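Local coordinates for kappa-carrageenase (Zobellia galactanivorans, PDB 5OCR), which probably hydrolyses kappa-carrageenan, a sulfated galactan of red algal cell walls, through its family 16 glycoside hydrolase domain, at residues A[244-247]-A[252-255]. Residues are numbered along the deposited sequence; the frame is centred on the assembly and turned at random. Where two conformers were deposited one is given.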
loop_
_atom_site.group_PDB
_atom_site.type_symbol
_atom_site.label_atom_id
_atom_site.label_comp_id
_atom_site.label_asym_id
_atom_site.label_seq_id
_atom_site.Cartn_x
_atom_site.Cartn_y
_atom_site.Cartn_z
ATOM N N PRO A 244 3.980 -6.039 -16.286
ATOM C CA PRO A 244 4.772 -5.612 -17.414
ATOM C C PRO A 244 4.612 -4.105 -17.772
ATOM O O PRO A 244 5.166 -3.675 -18.758
ATOM C CB PRO A 244 4.268 -6.518 -18.546
ATOM C CG PRO A 244 2.787 -6.641 -18.263
ATOM C CD PRO A 244 2.713 -6.654 -16.714
ATOM N N PHE A 245 3.883 -3.328 -16.968
ATOM C CA PHE A 245 3.648 -1.909 -17.302
ATOM C C PHE A 245 4.699 -0.973 -16.718
ATOM O O PHE A 245 4.665 0.215 -16.961
ATOM C CB PHE A 245 2.293 -1.488 -16.771
ATOM C CG PHE A 245 1.152 -2.267 -17.357
ATOM C CD1 PHE A 245 0.914 -2.252 -18.746
ATOM C CD2 PHE A 245 0.329 -3.036 -16.540
ATOM C CE1 PHE A 245 -0.177 -2.954 -19.275
ATOM C CE2 PHE A 245 -0.775 -3.740 -17.062
ATOM C CZ PHE A 245 -1.033 -3.684 -18.410
ATOM N N VAL A 246 5.609 -1.496 -15.908
ATOM C CA VAL A 246 6.692 -0.689 -15.414
ATOM C C VAL A 246 7.935 -1.567 -15.445
ATOM O O VAL A 246 7.852 -2.799 -15.476
ATOM C CB VAL A 246 6.466 -0.233 -13.970
ATOM C CG1 VAL A 246 5.070 0.351 -13.771
ATOM C CG2 VAL A 246 6.500 -1.437 -13.048
ATOM N N LYS A 247 9.082 -0.911 -15.342
ATOM C CA LYS A 247 10.365 -1.608 -15.363
ATOM C C LYS A 247 11.287 -0.885 -14.425
ATOM O O LYS A 247 11.476 0.328 -14.517
ATOM C CB LYS A 247 10.948 -1.655 -16.770
ATOM C CG LYS A 247 12.430 -1.984 -16.867
ATOM C CD LYS A 247 12.719 -3.479 -16.777
ATOM C CE LYS A 247 14.030 -3.842 -17.487
ATOM N NZ LYS A 247 15.239 -3.184 -16.883
ATOM N N LYS A 252 13.393 2.974 -8.814
ATOM C CA LYS A 252 12.045 3.453 -9.146
ATOM C C LYS A 252 11.428 2.746 -10.362
ATOM O O LYS A 252 12.119 2.350 -11.323
ATOM C CB LYS A 252 11.988 4.991 -9.310
ATOM C CG LYS A 252 12.853 5.553 -10.430
ATOM C CD LYS A 252 12.247 6.819 -11.006
ATOM C CE LYS A 252 13.121 7.336 -12.133
ATOM N NZ LYS A 252 13.771 6.199 -12.839
ATOM N N ASN A 253 10.111 2.551 -10.259
ATOM C CA ASN A 253 9.288 2.134 -11.364
ATOM C C ASN A 253 9.434 3.161 -12.541
ATOM O O ASN A 253 9.240 4.359 -12.344
ATOM C CB ASN A 253 7.815 2.036 -10.902
ATOM C CG ASN A 253 7.570 0.902 -9.916
ATOM O OD1 ASN A 253 8.507 0.357 -9.362
ATOM N ND2 ASN A 253 6.291 0.532 -9.710
ATOM N N ASN A 254 9.805 2.698 -13.727
ATOM C CA ASN A 254 9.738 3.556 -14.929
ATOM C C ASN A 254 8.560 3.106 -15.776
ATOM O O ASN A 254 8.447 1.915 -16.072
ATOM C CB ASN A 254 10.994 3.454 -15.762
ATOM C CG ASN A 254 12.200 4.011 -15.033
ATOM O OD1 ASN A 254 12.863 4.922 -15.534
ATOM N ND2 ASN A 254 12.463 3.499 -13.818
ATOM N N ALA A 255 7.712 4.031 -16.175
ATOM C CA ALA A 255 6.623 3.627 -17.093
ATOM C C ALA A 255 7.072 2.942 -18.411
ATOM O O ALA A 255 8.074 3.338 -18.990
ATOM C CB ALA A 255 5.706 4.795 -17.391
#
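K247 and N254 hold a short antiparallel beta hairpin together as a hydrogen-bonded pair, each backbone giving and taking one bond. K247 N reaches N254 O at 3.0 Å, in the carbonyl plane, while N254 N returns to K247 O at 3.0 Å from a position 46° above that carbonyl's plane. The amide of N254 adds to this grip: with chi1 at -66° its CG stands beside its own backbone N, which brings ND2 to 3.4 Å from K247 O in a weak bond. ND2 also donates to F249 O near the turn, so one side-chain amide ties its own strand to two carbonyls of strand 246-249. The hairpin is a two-strand excursion from the beta-jellyroll of this GH16 domain, a separate small sheet whose hydrogen-bonded pair here is K247 with N254. At its base the F245 ring turns away from 252-255 to meet F86 and helix 262-267; further along, N253 O accepts a bond from S51 OG. The side chains of V246 and N253 cross at a slant, V246 CG2 lying 3.9 Å from N253 ND2. At the neighbouring non-hydrogen-bonded pair of V246 and A255, V246 CA makes a bent CA-H...O contact with N254 O, 3.2 Å away.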